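Local coordinates for acyl carrier protein (Thermotoga maritima, PDB 1VKU) that probably carries the growing acyl chain on a phosphopantetheine arm during fatty acid biosynthesis, at residues N41-L46 with R77-L82; M30-E35 with L46-I51; M13-L18 with D81-V86. One frame throughout, in Å; residues are numbered along the deposited sequence.

Interaction 1 of 3, residues N41-L46 with R77-L82; sequences NTFKEL and RKVKDL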
ATOM      1  N   ASN A  41       3.233  -0.932 -11.476  1.00 29.97           N
ATOM      2  CA  ASN A  41       3.614  -2.324 -11.220  1.00 30.49           C
ATOM      3  C   ASN A  41       2.527  -3.095 -10.484  1.00 31.66           C
ATOM      4  O   ASN A  41       1.934  -2.589  -9.521  1.00 30.17           O
ATOM      5  CB  ASN A  41       4.863  -2.417 -10.322  1.00 31.30           C
ATOM      6  CG  ASN A  41       6.095  -1.736 -10.909  1.00 38.97           C
ATOM      7  OD1 ASN A  41       6.861  -1.065 -10.185  1.00 45.93           O
ATOM      8  ND2 ASN A  41       6.299  -1.906 -12.202  1.00 32.81           N
ATOM      9  N   THR A  42       2.314  -4.342 -10.882  1.00 30.31           N
ATOM     10  CA  THR A  42       1.441  -5.212 -10.116  1.00 27.49           C
ATOM     11  C   THR A  42       2.200  -5.690  -8.901  1.00 26.78           C
ATOM     12  O   THR A  42       3.432  -5.778  -8.906  1.00 27.39           O
ATOM     13  CB  THR A  42       0.989  -6.390 -10.956  1.00 26.30           C
ATOM     14  OG1 THR A  42       2.125  -7.186 -11.303  1.00 28.14           O
ATOM     15  CG2 THR A  42       0.515  -5.907 -12.319  1.00 27.70           C
ATOM     16  N   PHE A  43       1.473  -6.012  -7.848  1.00 27.41           N
ATOM     17  CA  PHE A  43       2.138  -6.579  -6.686  1.00 27.98           C
ATOM     18  C   PHE A  43       2.768  -7.895  -7.015  1.00 27.45           C
ATOM     19  O   PHE A  43       3.824  -8.230  -6.492  1.00 29.86           O
ATOM     20  CB  PHE A  43       1.162  -6.733  -5.538  1.00 27.89           C
ATOM     21  CG  PHE A  43       0.980  -5.489  -4.786  1.00 28.61           C
ATOM     22  CD1 PHE A  43       1.972  -5.050  -3.917  1.00 30.80           C
ATOM     23  CD2 PHE A  43      -0.159  -4.724  -4.963  1.00 29.45           C
ATOM     24  CE1 PHE A  43       1.834  -3.865  -3.235  1.00 29.20           C
ATOM     25  CE2 PHE A  43      -0.327  -3.539  -4.271  1.00 28.56           C
ATOM     26  CZ  PHE A  43       0.669  -3.108  -3.407  1.00 30.52           C
ATOM     27  N   LYS A  44       2.100  -8.623  -7.903  1.00 29.13           N
ATOM     28  CA  LYS A  44       2.530  -9.916  -8.356  1.00 31.06           C
ATOM     29  C   LYS A  44       3.900  -9.789  -8.974  1.00 30.91           C
ATOM     30  O   LYS A  44       4.807 -10.539  -8.628  1.00 30.76           O
ATOM     31  CB  LYS A  44       1.533 -10.475  -9.379  1.00 30.48           C
ATOM     32  CG  LYS A  44       1.979 -11.748 -10.058  1.00 33.96           C
ATOM     33  CD  LYS A  44       0.812 -12.425 -10.748  1.00 38.04           C
ATOM     34  CE  LYS A  44       1.179 -13.829 -11.199  1.00 43.41           C
ATOM     35  NZ  LYS A  44       1.856 -13.836 -12.516  1.00 44.40           N
ATOM     36  N   GLU A  45       4.067  -8.838  -9.882  1.00 29.60           N
ATOM     37  CA  GLU A  45       5.378  -8.667 -10.465  1.00 31.50           C
ATOM     38  C   GLU A  45       6.439  -8.200  -9.465  1.00 31.04           C
ATOM     39  O   GLU A  45       7.603  -8.488  -9.647  1.00 32.00           O
ATOM     40  CB  GLU A  45       5.344  -7.793 -11.717  1.00 33.71           C
ATOM     41  CG  GLU A  45       5.399  -6.304 -11.475  1.00 35.95           C
ATOM     42  CD  GLU A  45       5.220  -5.546 -12.768  1.00 35.30           C
ATOM     43  OE1 GLU A  45       6.039  -5.731 -13.692  1.00 49.92           O
ATOM     44  OE2 GLU A  45       4.246  -4.783 -12.877  1.00 43.67           O
ATOM     45  N   LEU A  46       6.047  -7.504  -8.410  1.00 30.81           N
ATOM     46  CA  LEU A  46       7.010  -7.124  -7.371  1.00 31.94           C
ATOM     47  C   LEU A  46       7.367  -8.277  -6.438  1.00 32.28           C
ATOM     48  O   LEU A  46       8.169  -8.107  -5.521  1.00 35.82           O
ATOM     49  CB  LEU A  46       6.498  -5.940  -6.554  1.00 29.29           C
ATOM     50  CG  LEU A  46       6.374  -4.664  -7.370  1.00 27.19           C
ATOM     51  CD1 LEU A  46       6.088  -3.526  -6.449  1.00 29.83           C
ATOM     52  CD2 LEU A  46       7.656  -4.396  -8.132  1.00 29.34           C
ATOM     53  N   ARG A  77      -4.485  -5.016  -7.323  1.00 32.63           N
ATOM     54  CA  ARG A  77      -3.652  -5.625  -8.366  1.00 32.85           C
ATOM     55  C   ARG A  77      -2.325  -4.912  -8.475  1.00 29.81           C
ATOM     56  O   ARG A  77      -1.277  -5.527  -8.512  1.00 26.84           O
ATOM     57  CB  ARG A  77      -4.347  -5.513  -9.730  1.00 34.05           C
ATOM     58  CG  ARG A  77      -4.913  -6.777 -10.252  1.00 40.61           C
ATOM     59  CD  ARG A  77      -5.324  -7.693  -9.150  1.00 50.75           C
ATOM     60  NE  ARG A  77      -6.489  -8.492  -9.480  1.00 57.98           N
ATOM     61  CZ  ARG A  77      -6.941  -9.455  -8.707  1.00 56.27           C
ATOM     62  NH1 ARG A  77      -6.307  -9.732  -7.571  1.00 55.37           N
ATOM     63  NH2 ARG A  77      -8.011 -10.146  -9.074  1.00 58.05           N
ATOM     64  N   LYS A  78      -2.420  -3.593  -8.544  1.00 29.12           N
ATOM     65  CA  LYS A  78      -1.295  -2.722  -8.776  1.00 30.50           C
ATOM     66  C   LYS A  78      -1.009  -1.965  -7.514  1.00 30.85           C
ATOM     67  O   LYS A  78      -1.917  -1.746  -6.706  1.00 31.32           O
ATOM     68  CB  LYS A  78      -1.641  -1.721  -9.852  1.00 28.61           C
ATOM     69  CG  LYS A  78      -1.700  -2.329 -11.177  1.00 31.14           C
ATOM     70  CD  LYS A  78      -2.266  -1.372 -12.158  1.00 27.99           C
ATOM     71  CE  LYS A  78      -1.865  -1.830 -13.516  1.00 33.67           C
ATOM     72  NZ  LYS A  78      -2.373  -0.904 -14.531  1.00 36.06           N
ATOM     73  N   VAL A  79       0.250  -1.579  -7.341  1.00 29.49           N
ATOM     74  CA  VAL A  79       0.618  -0.603  -6.320  1.00 29.80           C
ATOM     75  C   VAL A  79      -0.375   0.588  -6.277  1.00 29.41           C
ATOM     76  O   VAL A  79      -0.918   0.907  -5.233  1.00 32.06           O
ATOM     77  CB  VAL A  79       2.057  -0.141  -6.500  1.00 29.61           C
ATOM     78  CG1 VAL A  79       2.414   0.828  -5.403  1.00 33.17           C
ATOM     79  CG2 VAL A  79       2.987  -1.316  -6.410  1.00 29.98           C
ATOM     80  N   LYS A  80      -0.628   1.203  -7.427  1.00 27.93           N
ATOM     81  CA  LYS A  80      -1.562   2.312  -7.556  1.00 30.17           C
ATOM     82  C   LYS A  80      -2.864   2.040  -6.795  1.00 30.43           C
ATOM     83  O   LYS A  80      -3.450   2.953  -6.226  1.00 34.05           O
ATOM     84  CB  LYS A  80      -1.868   2.521  -9.048  1.00 29.19           C
ATOM     85  CG  LYS A  80      -2.841   3.631  -9.371  1.00 30.18           C
ATOM     86  CD  LYS A  80      -3.233   3.561 -10.863  1.00 33.45           C
ATOM     87  N   ASP A  81      -3.311   0.782  -6.796  1.00 29.76           N
ATOM     88  CA  ASP A  81      -4.608   0.391  -6.203  1.00 29.86           C
ATOM     89  C   ASP A  81      -4.567   0.548  -4.704  1.00 28.75           C
ATOM     90  O   ASP A  81      -5.532   0.971  -4.088  1.00 29.14           O
ATOM     91  CB  ASP A  81      -4.970  -1.073  -6.540  1.00 28.65           C
ATOM     92  CG  ASP A  81      -5.252  -1.298  -8.006  1.00 37.14           C
ATOM     93  OD1 ASP A  81      -5.758  -0.354  -8.679  1.00 28.16           O
ATOM     94  OD2 ASP A  81      -5.043  -2.414  -8.551  1.00 30.59           O
ATOM     95  N   LEU A  82      -3.443   0.177  -4.114  1.00 27.94           N
ATOM     96  CA  LEU A  82      -3.286   0.340  -2.673  1.00 30.78           C
ATOM     97  C   LEU A  82      -3.118   1.810  -2.278  1.00 28.50           C
ATOM     98  O   LEU A  82      -3.715   2.252  -1.306  1.00 29.20           O
ATOM     99  CB  LEU A  82      -2.117  -0.484  -2.165  1.00 28.35           C
ATOM    100  CG  LEU A  82      -1.742  -0.223  -0.718  1.00 34.04           C
ATOM    101  CD1 LEU A  82      -2.841  -0.689   0.211  1.00 29.05           C
ATOM    102  CD2 LEU A  82      -0.474  -0.952  -0.432  1.00 37.82           C
TER
HETATM  103  O   HOH W   1      -0.894  -8.061  -8.613  1.00 21.07           O

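Interaction 2 of 3, residues M30-E35 with L46-I51; sequences MGKDLE and LGFDSI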
HETATM    1  N   MSE A  30       8.952  -6.549   6.052  1.00 34.58           N
HETATM    2  CA  MSE A  30       8.770  -7.741   5.221  1.00 31.80           C
HETATM    3  C   MSE A  30      10.047  -8.270   4.587  1.00 30.91           C
HETATM    4  O   MSE A  30      10.014  -9.328   3.987  1.00 32.32           O
HETATM    5  CB  MSE A  30       7.675  -7.491   4.180  1.00 31.81           C
HETATM    6  CG  MSE A  30       6.318  -7.167   4.834  1.00 29.34           C
HETATM    7 SE   MSE A  30       5.006  -6.549   3.583  1.00 40.29          SE
HETATM    8  CE  MSE A  30       4.447  -8.313   2.973  1.00 29.77           C
ATOM      9  N   GLY A  31      11.163  -7.557   4.729  1.00 24.42           N
ATOM     10  CA  GLY A  31      12.454  -8.039   4.247  1.00 26.74           C
ATOM     11  C   GLY A  31      12.630  -8.023   2.730  1.00 27.24           C
ATOM     12  O   GLY A  31      13.399  -8.805   2.168  1.00 28.22           O
ATOM     13  N   LYS A  32      11.902  -7.140   2.069  1.00 27.01           N
ATOM     14  CA  LYS A  32      11.851  -7.093   0.617  1.00 26.68           C
ATOM     15  C   LYS A  32      12.462  -5.756   0.250  1.00 29.68           C
ATOM     16  O   LYS A  32      12.005  -4.731   0.718  1.00 29.04           O
ATOM     17  CB  LYS A  32      10.390  -7.217   0.143  0.65 26.77           C
ATOM     18  CG  LYS A  32      10.173  -7.355  -1.357  0.65 25.84           C
ATOM     19  CD  LYS A  32      11.191  -8.277  -2.038  0.65 26.97           C
ATOM     20  CE  LYS A  32      10.705  -8.675  -3.434  0.65 28.15           C
ATOM     21  NZ  LYS A  32       9.361  -9.297  -3.325  0.65 27.32           N
ATOM     22  N   ASP A  33      13.524  -5.762  -0.550  1.00 31.13           N
ATOM     23  CA  ASP A  33      14.160  -4.535  -0.990  1.00 32.30           C
ATOM     24  C   ASP A  33      13.586  -4.225  -2.355  1.00 33.23           C
ATOM     25  O   ASP A  33      13.792  -4.978  -3.290  1.00 34.16           O
ATOM     26  CB  ASP A  33      15.669  -4.768  -1.090  1.00 33.40           C
ATOM     27  CG  ASP A  33      16.427  -3.554  -1.602  1.00 45.37           C
ATOM     28  OD1 ASP A  33      15.976  -2.416  -1.353  1.00 53.80           O
ATOM     29  OD2 ASP A  33      17.497  -3.636  -2.263  1.00 54.56           O
ATOM     30  N   LEU A  34      12.862  -3.127  -2.482  1.00 35.78           N
ATOM     31  CA  LEU A  34      12.239  -2.771  -3.761  1.00 36.28           C
ATOM     32  C   LEU A  34      12.988  -1.669  -4.501  1.00 40.33           C
ATOM     33  O   LEU A  34      13.054  -1.657  -5.737  1.00 41.45           O
ATOM     34  CB  LEU A  34      10.799  -2.338  -3.529  1.00 32.46           C
ATOM     35  CG  LEU A  34       9.870  -3.413  -2.984  1.00 35.05           C
ATOM     36  CD1 LEU A  34       8.532  -2.785  -2.680  1.00 31.89           C
ATOM     37  CD2 LEU A  34       9.714  -4.610  -3.949  1.00 37.69           C
ATOM     38  N   GLU A  35      13.549  -0.751  -3.718  1.00 44.25           N
ATOM     39  CA  GLU A  35      14.199   0.470  -4.198  1.00 47.13           C
ATOM     40  C   GLU A  35      13.295   1.362  -5.074  1.00 48.71           C
ATOM     41  O   GLU A  35      12.656   2.250  -4.521  1.00 49.69           O
ATOM     42  CB  GLU A  35      15.580   0.199  -4.818  1.00 47.11           C
ATOM     43  CG  GLU A  35      16.562   1.343  -4.594  1.00 46.16           C
ATOM     44  N   LEU A  46       6.047  -7.504  -8.410  1.00 30.81           N
ATOM     45  CA  LEU A  46       7.010  -7.124  -7.371  1.00 31.94           C
ATOM     46  C   LEU A  46       7.367  -8.277  -6.438  1.00 32.28           C
ATOM     47  O   LEU A  46       8.169  -8.107  -5.521  1.00 35.82           O
ATOM     48  CB  LEU A  46       6.498  -5.940  -6.554  1.00 29.29           C
ATOM     49  CG  LEU A  46       6.374  -4.664  -7.370  1.00 27.19           C
ATOM     50  CD1 LEU A  46       6.088  -3.526  -6.449  1.00 29.83           C
ATOM     51  CD2 LEU A  46       7.656  -4.396  -8.132  1.00 29.34           C
ATOM     52  N   GLY A  47       6.772  -9.445  -6.689  1.00 31.90           N
ATOM     53  CA  GLY A  47       6.939 -10.639  -5.856  1.00 30.86           C
ATOM     54  C   GLY A  47       6.076 -10.697  -4.612  1.00 30.05           C
ATOM     55  O   GLY A  47       6.446 -11.339  -3.656  1.00 30.96           O
ATOM     56  N   PHE A  48       4.944 -10.004  -4.598  1.00 30.62           N
ATOM     57  CA  PHE A  48       4.040 -10.090  -3.452  1.00 30.81           C
ATOM     58  C   PHE A  48       2.930 -11.041  -3.827  1.00 32.28           C
ATOM     59  O   PHE A  48       2.258 -10.840  -4.846  1.00 36.07           O
ATOM     60  CB  PHE A  48       3.423  -8.729  -3.116  1.00 32.18           C
ATOM     61  CG  PHE A  48       4.386  -7.741  -2.517  1.00 31.88           C
ATOM     62  CD1 PHE A  48       5.370  -7.131  -3.308  1.00 36.89           C
ATOM     63  CD2 PHE A  48       4.283  -7.379  -1.188  1.00 36.13           C
ATOM     64  CE1 PHE A  48       6.257  -6.200  -2.749  1.00 34.28           C
ATOM     65  CE2 PHE A  48       5.157  -6.452  -0.620  1.00 38.22           C
ATOM     66  CZ  PHE A  48       6.144  -5.863  -1.390  1.00 34.86           C
ATOM     67  N   ASP A  49       2.718 -12.068  -3.020  1.00 28.66           N
ATOM     68  CA  ASP A  49       1.563 -12.926  -3.237  1.00 27.88           C
ATOM     69  C   ASP A  49       0.363 -12.416  -2.430  1.00 28.43           C
ATOM     70  O   ASP A  49       0.415 -11.347  -1.837  1.00 27.05           O
ATOM     71  CB  ASP A  49       1.880 -14.397  -2.962  1.00 27.69           C
ATOM     72  CG  ASP A  49       1.971 -14.727  -1.472  1.00 28.16           C
ATOM     73  OD1 ASP A  49       1.897 -13.825  -0.621  1.00 35.46           O
ATOM     74  OD2 ASP A  49       2.103 -15.887  -1.045  1.00 36.44           O
ATOM     75  N   SER A  50      -0.720 -13.183  -2.439  1.00 27.07           N
ATOM     76  CA  SER A  50      -1.988 -12.736  -1.886  1.00 27.82           C
ATOM     77  C   SER A  50      -1.863 -12.517  -0.385  1.00 28.92           C
ATOM     78  O   SER A  50      -2.466 -11.587   0.152  1.00 29.78           O
ATOM     79  CB  SER A  50      -3.112 -13.732  -2.218  1.00 26.24           C
ATOM     80  OG  SER A  50      -2.811 -15.036  -1.709  1.00 32.53           O
ATOM     81  N   ILE A  51      -1.055 -13.360   0.264  1.00 28.06           N
ATOM     82  CA  ILE A  51      -0.796 -13.295   1.696  1.00 28.56           C
ATOM     83  C   ILE A  51       0.056 -12.079   2.006  1.00 28.06           C
ATOM     84  O   ILE A  51      -0.150 -11.435   3.011  1.00 29.35           O
ATOM     85  CB  ILE A  51      -0.092 -14.571   2.192  1.00 28.02           C
ATOM     86  CG1 ILE A  51      -0.998 -15.800   2.005  1.00 26.30           C
ATOM     87  CG2 ILE A  51       0.330 -14.413   3.653  1.00 32.46           C
ATOM     88  CD1 ILE A  51      -0.356 -17.103   2.410  1.00 27.65           C
TER

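Interaction 3 of 3, residues M13-L18 with D81-V86; sequences MERKKL and DLIDIV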
HETATM    1  N   MSE A  13       2.366  16.074  -2.536  1.00 23.89           N
HETATM    2  CA  MSE A  13       3.234  14.882  -2.520  1.00 24.01           C
HETATM    3  C   MSE A  13       2.643  13.671  -1.792  1.00 26.31           C
HETATM    4  O   MSE A  13       3.381  12.840  -1.254  1.00 27.21           O
HETATM    5  CB  MSE A  13       4.615  15.220  -1.964  1.00 22.56           C
HETATM    6  CG  MSE A  13       5.529  16.116  -2.803  1.00 20.32           C
HETATM    7 SE   MSE A  13       5.161  16.270  -4.752  1.00 40.71          SE
HETATM    8  CE  MSE A  13       7.054  16.362  -5.620  1.00 42.55           C
ATOM      9  N   GLU A  14       1.314  13.561  -1.753  1.00 30.00           N
ATOM     10  CA  GLU A  14       0.658  12.453  -1.049  1.00 29.73           C
ATOM     11  C   GLU A  14       0.984  11.097  -1.672  1.00 28.10           C
ATOM     12  O   GLU A  14       1.166  10.153  -0.956  1.00 25.21           O
ATOM     13  CB  GLU A  14      -0.861  12.633  -0.961  1.00 31.91           C
ATOM     14  CG  GLU A  14      -1.580  12.483  -2.304  1.00 35.26           C
ATOM     15  CD  GLU A  14      -3.085  12.718  -2.220  1.00 37.55           C
ATOM     16  OE1 GLU A  14      -3.623  12.721  -1.070  1.00 47.67           O
ATOM     17  OE2 GLU A  14      -3.718  12.893  -3.308  1.00 41.30           O
ATOM     18  N   ARG A  15       1.071  11.003  -2.997  1.00 25.83           N
ATOM     19  CA  ARG A  15       1.360   9.724  -3.632  1.00 25.08           C
ATOM     20  C   ARG A  15       2.817   9.330  -3.398  1.00 28.55           C
ATOM     21  O   ARG A  15       3.074   8.191  -3.021  1.00 29.45           O
ATOM     22  CB  ARG A  15       1.044   9.758  -5.128  1.00 25.41           C
ATOM     23  CG  ARG A  15      -0.406  10.101  -5.434  1.00 21.62           C
ATOM     24  CD  ARG A  15      -0.807   9.904  -6.923  1.00 23.99           C
ATOM     25  NE  ARG A  15      -1.049   8.494  -7.155  1.00 27.22           N
ATOM     26  CZ  ARG A  15      -2.154   7.846  -6.762  1.00 39.08           C
ATOM     27  NH1 ARG A  15      -3.151   8.511  -6.176  1.00 32.75           N
ATOM     28  NH2 ARG A  15      -2.278   6.529  -6.969  1.00 32.78           N
ATOM     29  N   LYS A  16       3.754  10.266  -3.623  1.00 25.99           N
ATOM     30  CA  LYS A  16       5.176  10.031  -3.359  1.00 25.22           C
ATOM     31  C   LYS A  16       5.380   9.531  -1.947  1.00 25.13           C
ATOM     32  O   LYS A  16       6.170   8.631  -1.733  1.00 27.99           O
ATOM     33  CB  LYS A  16       6.043  11.265  -3.657  0.65 24.61           C
ATOM     34  CG  LYS A  16       5.900  11.725  -5.126  0.65 28.03           C
ATOM     35  CD  LYS A  16       7.063  12.547  -5.677  0.65 25.95           C
ATOM     36  CE  LYS A  16       6.867  12.703  -7.195  0.65 24.20           C
ATOM     37  NZ  LYS A  16       7.733  13.730  -7.820  0.65 22.44           N
ATOM     38  N   LYS A  17       4.689  10.144  -0.994  1.00 26.31           N
ATOM     39  CA  LYS A  17       4.820   9.791   0.406  1.00 26.12           C
ATOM     40  C   LYS A  17       4.310   8.380   0.708  1.00 26.12           C
ATOM     41  O   LYS A  17       4.970   7.625   1.404  1.00 27.63           O
ATOM     42  CB  LYS A  17       4.149  10.839   1.292  1.00 26.19           C
ATOM     43  CG  LYS A  17       4.861  12.205   1.342  1.00 21.78           C
ATOM     44  CD  LYS A  17       4.067  13.158   2.192  1.00 27.63           C
ATOM     45  CE  LYS A  17       4.709  14.505   2.249  1.00 28.37           C
ATOM     46  NZ  LYS A  17       3.875  15.369   3.087  1.00 29.79           N
ATOM     47  N   LEU A  18       3.150   8.021   0.173  1.00 26.48           N
ATOM     48  CA  LEU A  18       2.625   6.666   0.347  1.00 26.63           C
ATOM     49  C   LEU A  18       3.421   5.605  -0.400  1.00 27.04           C
ATOM     50  O   LEU A  18       3.557   4.498   0.077  1.00 27.38           O
ATOM     51  CB  LEU A  18       1.143   6.590  -0.001  1.00 26.89           C
ATOM     52  CG  LEU A  18       0.279   7.423   0.952  1.00 24.56           C
ATOM     53  CD1 LEU A  18      -1.108   7.518   0.411  1.00 27.09           C
ATOM     54  CD2 LEU A  18       0.264   6.833   2.346  1.00 28.39           C
ATOM     55  N   ASP A  81      -3.311   0.782  -6.796  1.00 29.76           N
ATOM     56  CA  ASP A  81      -4.608   0.391  -6.203  1.00 29.86           C
ATOM     57  C   ASP A  81      -4.567   0.548  -4.704  1.00 28.75           C
ATOM     58  O   ASP A  81      -5.532   0.971  -4.088  1.00 29.14           O
ATOM     59  CB  ASP A  81      -4.970  -1.073  -6.540  1.00 28.65           C
ATOM     60  CG  ASP A  81      -5.252  -1.298  -8.006  1.00 37.14           C
ATOM     61  OD1 ASP A  81      -5.758  -0.354  -8.679  1.00 28.16           O
ATOM     62  OD2 ASP A  81      -5.043  -2.414  -8.551  1.00 30.59           O
ATOM     63  N   LEU A  82      -3.443   0.177  -4.114  1.00 27.94           N
ATOM     64  CA  LEU A  82      -3.286   0.340  -2.673  1.00 30.78           C
ATOM     65  C   LEU A  82      -3.118   1.810  -2.278  1.00 28.50           C
ATOM     66  O   LEU A  82      -3.715   2.252  -1.306  1.00 29.20           O
ATOM     67  CB  LEU A  82      -2.117  -0.484  -2.165  1.00 28.35           C
ATOM     68  CG  LEU A  82      -1.742  -0.223  -0.718  1.00 34.04           C
ATOM     69  CD1 LEU A  82      -2.841  -0.689   0.211  1.00 29.05           C
ATOM     70  CD2 LEU A  82      -0.474  -0.952  -0.432  1.00 37.82           C
ATOM     71  N   ILE A  83      -2.346   2.565  -3.056  1.00 27.80           N
ATOM     72  CA  ILE A  83      -2.144   3.984  -2.807  1.00 27.17           C
ATOM     73  C   ILE A  83      -3.518   4.671  -2.848  1.00 27.38           C
ATOM     74  O   ILE A  83      -3.853   5.464  -1.980  1.00 27.34           O
ATOM     75  CB  ILE A  83      -1.184   4.603  -3.875  1.00 27.43           C
ATOM     76  CG1 ILE A  83       0.211   3.935  -3.896  1.00 26.16           C
ATOM     77  CG2 ILE A  83      -1.071   6.129  -3.717  1.00 30.22           C
ATOM     78  CD1 ILE A  83       0.853   3.675  -2.508  1.00 40.18           C
ATOM     79  N   ASP A  84      -4.313   4.315  -3.842  1.00 27.78           N
ATOM     80  CA  ASP A  84      -5.621   4.914  -4.045  1.00 30.27           C
ATOM     81  C   ASP A  84      -6.575   4.617  -2.899  1.00 28.69           C
ATOM     82  O   ASP A  84      -7.280   5.492  -2.436  1.00 28.82           O
ATOM     83  CB  ASP A  84      -6.236   4.397  -5.334  1.00 30.62           C
ATOM     84  CG  ASP A  84      -5.719   5.117  -6.579  1.00 40.67           C
ATOM     85  OD1 ASP A  84      -4.980   6.134  -6.472  1.00 41.39           O
ATOM     86  OD2 ASP A  84      -6.020   4.712  -7.730  1.00 47.38           O
ATOM     87  N   ILE A  85      -6.595   3.372  -2.456  1.00 31.08           N
ATOM     88  CA  ILE A  85      -7.438   2.975  -1.355  1.00 31.69           C
ATOM     89  C   ILE A  85      -7.074   3.754  -0.103  1.00 30.62           C
ATOM     90  O   ILE A  85      -7.945   4.313   0.529  1.00 32.21           O
ATOM     91  CB  ILE A  85      -7.357   1.456  -1.145  1.00 33.74           C
ATOM     92  CG1 ILE A  85      -8.261   0.768  -2.171  1.00 38.04           C
ATOM     93  CG2 ILE A  85      -7.815   1.067   0.257  1.00 34.68           C
ATOM     94  CD1 ILE A  85      -7.848  -0.639  -2.521  1.00 41.27           C
ATOM     95  N   VAL A  86      -5.795   3.782   0.248  1.00 29.75           N
ATOM     96  CA  VAL A  86      -5.290   4.522   1.417  1.00 28.18           C
ATOM     97  C   VAL A  86      -5.648   6.013   1.386  1.00 27.70           C
ATOM     98  O   VAL A  86      -6.228   6.518   2.339  1.00 29.03           O
ATOM     99  CB  VAL A  86      -3.772   4.298   1.614  1.00 29.33           C
ATOM    100  CG1 VAL A  86      -3.203   5.219   2.697  1.00 25.76           C
ATOM    101  CG2 VAL A  86      -3.510   2.826   1.973  1.00 22.87           C
TER

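Interaction 1 of 3, residues N41-L46 with R77-L82
A single backbone bridge pairs Thr42 with Lys78 and ties the long loop of the acyl carrier protein helical bundle to the start of its last helix. Two hydrogen bonds make the bridge. Val79 N gives to Asn41 O at 2.9 Å, and Phe43 N gives to Arg77 O over the same distance of 2.9 Å. Between them the backbones draw together until Thr42 CA stands 3.9 Å from Lys78 CA. Water 1 donates to Arg77 O and accepts from Lys44 N, so that carbonyl is gripped from two sources.

Each partner of the bridge has its own local bonds. Thr42 OG1, set between its own N and carbonyl carbon (chi1 64°), accepts from Glu45 N in an ST motif, while Glu45 OE2 takes Thr42 N on its anti lone pair. In the other segment Asp81 OD2 receives both Arg77 N and Lys78 N, holding the turn that leads into the helix at its N-cap, Lys78.

The Phe43 ring packs against the start of the helix. Phe43 CE2 lies 3.4 Å from Lys78 O, its CZ meets Leu82 CD2 at 3.8 Å with the two side chains crossing at about a right angle, and Val79 CG2 sits over one ring face, displaced toward the rim. Val79 CG2 also touches Leu46 CD1 at 3.8 Å.

The extended Lys78 chain ends in a salt bridge from NZ to Glu40. Phe43 and Leu82 both reach Leu56 of helix 50-64, while Leu46, Val79 and Phe43 meet Phe22, placing the bridge between helices 14-28, 50-64 and 79-92.

Interaction 2 of 3, residues M30-E35 with L46-I51
Two irregular backbones face each other here without pairing, Leu34 CA standing 7.7 Å from Leu46 CA, so side chains bridge the gap, one of them to a backbone carbonyl. In the acyl carrier protein fold, segment 30-35 opens the long loop after helix 14-28, and segment 46-51 closes it, running into helix 50-64 with Ser50, the predicted phosphopantetheine attachment residue, at its first turn.

Phe48 carries most of the packing. Its ring presents an edge to Leu34: Phe48 CE1 lies 4.0 Å from Leu34 CD2, the two side chains reaching tip to tip. The selenomethionine methyl, Met30 CE, comes obliquely to Phe48 CE2 at 4.1 Å, the chain of Met30 being bent at its last torsion (chi3 83°). Lys32 CG approaches Phe48 CZ obliquely at 4.3 Å. Phe22 and Ala26 of helix 14-28 lie against Leu34, and the Phe43 ring meets that of Phe48 edge-to-face.

Gly47 has positive phi, and a CB there would collide with Lys32 NZ. Lys32, in the conformer described, runs past the ring with bends at chi2 and chi4, and its NZ binds Leu46 O at 2.8 Å, in the carbonyl plane on a lone pair.

Interaction 3 of 3, residues M13-L18 with D81-V86
Arg15 leaves helix 14-28 and reaches across to helix 79-92 in the acyl carrier protein bundle, where the axes of 14-18 and 81-86 come within 10.2 Å and their N-to-C directions differ by 116°. Beyond CB and CG, the bend at chi3 (79°) turns NE out of the line of the chain. Arg15 NE passes 4.2 Å from Ile83 CG2 and makes a salt bridge with Glu39, in the loop outside the two helices. Arg15 CZ lies 3.7 Å from Ile83 CG2, which covers one face of the guanidinium, offset toward the rim and nearest to NH2. At the tip, Arg15 NH2 and NH1 grip Asp84 OD1 end-on, both on that single atom, at 2.8 Å and 3.0 Å respectively. OD1 lies in the guanidinium plane, yet the two flat groups are turned 64° apart; NH1 meets OD1 nearly along its C-O axis while NH2 comes from above the carboxylate plane. An alanine in place of Arg15 would probably leave Asp84 and Glu39 without their cationic mate and open a gap over Ile83 CG2.

Farther along helix 14-28 the chemistry turns apolar. Leu18 CB is 3.9 Å from Ile83 CD1, whose methyl also rests against the Leu18 carbonyl; the Leu18 and Ile83 CA atoms form the nearest such pair of the two segments. Both Leu18 methyls end on Val86 CG1, and the buried patch continues to Phe64 and Phe60 of helix 50-64, touched by Leu18 and Val86 respectively. The branch of Val86 that meets Leu18 is CG1, anti to its own backbone N, 3.8 Å from Leu18 CD2.

Overall arrangement
Interaction 3 is the buried contact, joining helices 14-28 and 79-92 through aliphatic packing with a salt bridge at its margin. Interaction 1 is partly buried and relies on backbone hydrogen bonds, with aromatic packing beside them. Interaction 2 lies at the surface, where one lysine-to-carbonyl bond accompanies packing around a phenylalanine. Helix 79-92 serves interactions 1 and 3, which share Asp81 and Leu82 and touch where Lys80 packs on Arg15. Leu46 belongs to both interactions 1 and 2, and Phe43 O to Phe48 N is a probable hydrogen bond at 2.8 Å. Interactions 2 and 3, with centres about 17 Å apart, occupy opposite sides of the chain's centre.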